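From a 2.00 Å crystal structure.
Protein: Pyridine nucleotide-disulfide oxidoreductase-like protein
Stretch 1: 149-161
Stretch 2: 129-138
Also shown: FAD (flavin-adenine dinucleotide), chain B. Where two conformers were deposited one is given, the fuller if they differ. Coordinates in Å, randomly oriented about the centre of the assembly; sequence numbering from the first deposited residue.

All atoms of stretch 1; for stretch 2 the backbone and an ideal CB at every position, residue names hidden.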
# COMPACT_ATOMS: atom_id res chain seq x y z
N ILE A 149 -12.66 20.45 3.17
CA ILE A 149 -11.55 21.21 2.57
C ILE A 149 -10.37 20.84 3.42
O ILE A 149 -10.32 21.25 4.56
CB ILE A 149 -11.77 22.76 2.60
CG1 ILE A 149 -12.97 23.12 1.80
CG2 ILE A 149 -10.59 23.53 2.01
CD1 ILE A 149 -13.45 24.54 1.92
N PRO A 150 -9.41 20.06 2.88
CA PRO A 150 -8.23 19.78 3.61
C PRO A 150 -7.44 21.05 4.00
O PRO A 150 -7.46 22.03 3.25
CB PRO A 150 -7.43 18.86 2.67
CG PRO A 150 -8.46 18.26 1.81
CD PRO A 150 -9.35 19.44 1.56
N LYS A 151 -6.80 20.98 5.17
CA LYS A 151 -6.13 22.12 5.82
C LYS A 151 -4.82 22.53 5.15
O LYS A 151 -4.43 23.67 5.22
CB LYS A 151 -5.84 21.82 7.27
CG LYS A 151 -7.10 21.75 8.14
CD LYS A 151 -6.82 20.99 9.43
CE LYS A 151 -8.08 20.89 10.32
NZ LYS A 151 -7.99 19.79 11.33
N SER A 152 -4.15 21.57 4.53
CA SER A 152 -2.81 21.72 3.91
C SER A 152 -2.70 20.96 2.57
O SER A 152 -3.62 20.16 2.16
CB SER A 152 -1.77 21.21 4.86
OG SER A 152 -1.85 21.91 6.10
N LYS A 153 -1.57 21.20 1.91
CA LYS A 153 -1.23 20.48 0.68
C LYS A 153 -1.07 18.95 0.88
O LYS A 153 -1.40 18.24 0.01
CB LYS A 153 -0.00 21.02 -0.05
CG LYS A 153 0.10 20.42 -1.46
CD LYS A 153 0.51 21.43 -2.51
CE LYS A 153 0.82 20.87 -3.88
NZ LYS A 153 -0.27 21.22 -4.88
N TYR A 154 -0.51 18.55 1.99
CA TYR A 154 -0.28 17.21 2.42
C TYR A 154 -0.95 17.08 3.80
O TYR A 154 -0.65 17.82 4.77
CB TYR A 154 1.20 16.92 2.51
CG TYR A 154 1.83 17.21 1.15
CD1 TYR A 154 1.52 16.39 0.01
CD2 TYR A 154 2.61 18.35 0.94
CE1 TYR A 154 1.99 16.68 -1.25
CE2 TYR A 154 3.04 18.66 -0.34
CZ TYR A 154 2.78 17.83 -1.41
OH TYR A 154 3.21 18.13 -2.65
N ALA A 155 -1.84 16.11 3.90
CA ALA A 155 -2.55 15.82 5.15
C ALA A 155 -1.75 15.06 6.16
O ALA A 155 -1.07 14.08 5.85
CB ALA A 155 -3.86 15.04 4.84
N ALA A 156 -1.89 15.45 7.43
CA ALA A 156 -1.32 14.69 8.56
C ALA A 156 -2.31 13.53 8.99
O ALA A 156 -3.48 13.55 8.66
CB ALA A 156 -1.03 15.60 9.74
N GLY A 157 -1.76 12.52 9.66
CA GLY A 157 -2.49 11.37 10.14
C GLY A 157 -3.84 11.72 10.70
O GLY A 157 -4.86 11.20 10.21
N PRO A 158 -3.88 12.58 11.72
CA PRO A 158 -5.13 12.92 12.39
C PRO A 158 -6.19 13.45 11.49
O PRO A 158 -7.34 13.09 11.64
CB PRO A 158 -4.70 14.00 13.38
CG PRO A 158 -3.33 13.50 13.80
CD PRO A 158 -2.72 13.06 12.50
N GLU A 159 -5.82 14.31 10.55
CA GLU A 159 -6.78 14.78 9.59
C GLU A 159 -7.31 13.62 8.69
O GLU A 159 -8.49 13.61 8.28
CB GLU A 159 -6.13 15.85 8.76
CG GLU A 159 -7.04 16.40 7.73
CD GLU A 159 -6.50 17.61 7.03
OE1 GLU A 159 -5.26 17.67 6.96
OE2 GLU A 159 -7.35 18.43 6.53
N LEU A 160 -6.42 12.67 8.42
CA LEU A 160 -6.75 11.53 7.59
C LEU A 160 -7.69 10.57 8.26
O LEU A 160 -8.64 10.07 7.63
CB LEU A 160 -5.51 10.78 7.07
CG LEU A 160 -4.80 11.66 6.04
CD1 LEU A 160 -3.37 11.24 5.83
CD2 LEU A 160 -5.50 11.75 4.77
N LEU A 161 -7.40 10.31 9.51
CA LEU A 161 -8.26 9.48 10.32
C LEU A 161 -9.65 10.14 10.55
O LEU A 161 -10.74 9.48 10.39
CB LEU A 161 -7.53 9.14 11.59
CG LEU A 161 -8.29 8.38 12.66
CD1 LEU A 161 -8.64 7.02 12.09
CD2 LEU A 161 -7.38 8.11 13.88
N UNK A 129 4.89 12.88 13.02
CA UNK A 129 5.22 13.34 11.65
C UNK A 129 4.49 12.73 10.44
O UNK A 129 4.70 13.15 9.31
CB UNK A 129 6.72 13.10 11.43
N UNK A 130 3.62 11.76 10.68
CA UNK A 130 2.95 11.08 9.59
C UNK A 130 2.11 12.01 8.74
O UNK A 130 1.29 12.76 9.23
CB UNK A 130 2.07 9.96 10.14
N UNK A 131 2.35 11.94 7.45
CA UNK A 131 1.56 12.61 6.45
C UNK A 131 1.38 11.71 5.22
O UNK A 131 2.21 10.86 4.94
CB UNK A 131 2.21 13.94 6.06
N UNK A 132 0.29 11.86 4.50
CA UNK A 132 0.13 11.26 3.18
C UNK A 132 1.22 11.92 2.29
O UNK A 132 1.50 13.11 2.46
CB UNK A 132 -1.28 11.47 2.63
N UNK A 133 1.79 11.16 1.39
CA UNK A 133 2.85 11.60 0.46
C UNK A 133 2.30 12.07 -0.86
O UNK A 133 3.02 12.73 -1.61
CB UNK A 133 3.85 10.47 0.21
N UNK A 134 1.00 11.85 -1.12
CA UNK A 134 0.34 12.39 -2.27
C UNK A 134 -0.46 13.62 -1.78
O UNK A 134 -1.03 13.59 -0.67
CB UNK A 134 -0.55 11.34 -2.94
N UNK A 135 -0.52 14.66 -2.61
CA UNK A 135 -1.41 15.81 -2.32
C UNK A 135 -2.78 15.38 -1.73
O UNK A 135 -3.51 14.60 -2.34
CB UNK A 135 -1.64 16.61 -3.60
N UNK A 136 -3.14 16.01 -0.62
CA UNK A 136 -4.42 15.83 0.05
C UNK A 136 -5.63 15.94 -0.87
O UNK A 136 -6.59 15.10 -0.77
CB UNK A 136 -4.55 16.86 1.17
N UNK A 137 -5.63 16.94 -1.76
CA UNK A 137 -6.76 17.20 -2.66
C UNK A 137 -6.95 16.06 -3.68
O UNK A 137 -8.03 15.85 -4.20
CB UNK A 137 -6.55 18.53 -3.39
N UNK A 138 -5.88 15.35 -3.96
CA UNK A 138 -5.88 14.22 -4.88
C UNK A 138 -6.10 12.89 -4.19
O UNK A 138 -6.66 11.98 -4.80
CB UNK A 138 -4.56 14.18 -5.65
PA FAD B . -5.95 -0.38 4.31
O1A FAD B . -4.70 -1.17 4.51
O2A FAD B . -5.99 1.11 4.58
O5B FAD B . -7.11 -1.05 5.20
C5B FAD B . -7.30 -2.43 5.17
C4B FAD B . -7.69 -2.89 6.55
O4B FAD B . -8.10 -4.27 6.43
C3B FAD B . -6.59 -2.85 7.61
O3B FAD B . -7.10 -2.32 8.81
C2B FAD B . -6.22 -4.29 7.79
O2B FAD B . -5.74 -4.57 9.09
C1B FAD B . -7.53 -4.98 7.50
N9A FAD B . -7.38 -6.37 7.17
C8A FAD B . -6.56 -6.90 6.21
N7A FAD B . -6.68 -8.22 6.25
C5A FAD B . -7.55 -8.58 7.21
C6A FAD B . -8.10 -9.86 7.69
N6A FAD B . -7.77 -11.06 7.24
N1A FAD B . -9.00 -9.73 8.62
C2A FAD B . -9.37 -8.54 9.16
N3A FAD B . -8.94 -7.35 8.81
C4A FAD B . -7.99 -7.35 7.83
N1 FAD B . -0.86 5.53 -0.44
C2 FAD B . -1.05 6.64 -1.23
O2 FAD B . -1.58 6.54 -2.32
N3 FAD B . -0.65 7.85 -0.80
C4 FAD B . -0.06 7.98 0.39
O4 FAD B . 0.27 9.11 0.73
C4X FAD B . 0.19 6.85 1.31
N5 FAD B . 0.82 6.94 2.53
C5X FAD B . 0.98 5.81 3.26
C6 FAD B . 1.66 5.86 4.57
C7 FAD B . 1.79 4.58 5.28
C7M FAD B . 2.46 4.51 6.63
C8 FAD B . 1.30 3.29 4.72
C8M FAD B . 1.43 1.95 5.45
C9 FAD B . 0.68 3.27 3.48
C9A FAD B . 0.51 4.48 2.74
N10 FAD B . -0.11 4.40 1.48
C10 FAD B . -0.29 5.58 0.77
C1' FAD B . -0.66 3.13 0.94
C2' FAD B . -2.06 2.93 1.67
O2' FAD B . -2.10 1.61 2.23
C3' FAD B . -3.31 3.20 0.77
O3' FAD B . -3.27 4.55 0.29
C4' FAD B . -4.70 3.11 1.44
O4' FAD B . -4.79 3.71 2.81
C5' FAD B . -5.19 1.65 1.46
O5' FAD B . -6.62 1.68 1.71
P FAD B . -7.27 0.19 1.84
O1P FAD B . -8.64 0.42 2.58
O2P FAD B . -7.15 -0.44 0.44
O3P FAD B . -6.21 -0.67 2.75

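Position 129 has phi 88° and no atom of stretch 1 within reach of its ideal CB. Positive phi favours glycine, and Gly 129 is found.

At position 130 the CB points sideways, 4.6 Å from Gly 157 N. Many side chains would suit. Gly 157 N donates to the carbonyl O of 130 at 3.1 Å. The residue is Leu 130. An ideal CB on Gly 157 would come within 3.2 Å of its CD2.

At position 131 the ideal CB sits 3.3 Å from Ala 155 O, and the backbone pairs with Ala 156 in a single bridge. A flat or slender side chain could lie along Ala 156. His 131 does this. Its ring receives Ala 156 CB over one face, 4.0 Å from the ring centroid, a CH-pi contact. ND1 donates to Gly 129 O at 2.7 Å.

At position 132 the CB points toward stretch 1, 3.8 Å from Leu 160 CD1, with Ala 155 close by. A small or medium apolar residue would suit. Cys 132 fits: SG is 3.6 Å from Ala 155 CB, and CB touches Leu 160 CD1. The backbone N donates to Ala 155 O at 2.9 Å.

At position 133 the CB points away from stretch 1. FAD lies beside it, and a polar group could meet the flavin. Asp 133 N donates to FAD O4 at 2.6 Å, and Asp 133 OD1 lies 2.5 Å from FAD O4.

At position 134 the CB also points away, so stretch 1 sets little limit and many side chains would suit. The residue is Val 134, whose side chain does not touch stretch 1. Its backbone N makes a weak hydrogen bond to FAD O4 at 3.4 Å.

At position 135 the CB points sideways, 4.3 Å from Tyr 154 CE1, just before a helix. The amine of Lys 153 invites an acid, Asp or Glu. Glu 135 OE2 forms a salt bridge with Lys 153 NZ at 2.7 Å.

At position 136 the CB points toward stretch 1, 3.6 Å from both Ser 152 O and Lys 153 O. A small donor such as Ser or Thr suits these acceptors. Ser 136 OG donates to Ser 152 O at 2.8 Å, and Ser 136 N to Lys 153 O at 2.9 Å.

At position 137 the ideal CB has nothing of stretch 1 within 5.5 Å, so only a long side chain could reach it. Tyr 137 does: CD1 lies 4.0 Å from Pro 150 CD, at the ring edge.

Position 138 is out of reach, leaving the choice open. Ser 138 OG donates to Glu 135 OE1 at 2.8 Å.

Stretch 2 129-138: GLHCDVESYS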
# COMPACT_ATOMS: atom_id res chain seq x y z
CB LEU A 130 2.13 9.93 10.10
CG LEU A 130 1.12 9.23 9.14
CD1 LEU A 130 1.87 8.36 8.17
CD2 LEU A 130 0.17 8.36 10.00
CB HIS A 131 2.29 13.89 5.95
CG HIS A 131 2.35 14.99 6.95
ND1 HIS A 131 3.16 14.93 8.07
CD2 HIS A 131 1.66 16.15 7.04
CE1 HIS A 131 3.01 16.03 8.78
NE2 HIS A 131 2.10 16.79 8.18
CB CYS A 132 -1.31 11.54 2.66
SG CYS A 132 -1.93 13.25 2.40
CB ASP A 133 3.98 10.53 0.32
CG ASP A 133 3.46 9.14 -0.25
OD1 ASP A 133 2.26 9.10 -0.71
OD2 ASP A 133 4.25 8.10 -0.28
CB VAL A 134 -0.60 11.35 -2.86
CG1 VAL A 134 -1.52 11.91 -3.91
CG2 VAL A 134 0.26 10.27 -3.44
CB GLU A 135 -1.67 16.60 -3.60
CG GLU A 135 -2.43 17.93 -3.45
CD GLU A 135 -2.93 18.45 -4.73
OE1 GLU A 135 -3.85 17.75 -5.29
OE2 GLU A 135 -2.45 19.58 -5.17
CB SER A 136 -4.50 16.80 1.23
OG SER A 136 -4.78 18.07 0.75
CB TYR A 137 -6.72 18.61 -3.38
CG TYR A 137 -6.07 19.75 -2.52
CD1 TYR A 137 -6.60 20.07 -1.26
CD2 TYR A 137 -4.93 20.40 -2.92
CE1 TYR A 137 -5.99 21.01 -0.43
CE2 TYR A 137 -4.31 21.33 -2.14
CZ TYR A 137 -4.85 21.67 -0.90
OH TYR A 137 -4.24 22.60 -0.11
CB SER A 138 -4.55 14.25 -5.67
OG SER A 138 -4.62 15.40 -6.59
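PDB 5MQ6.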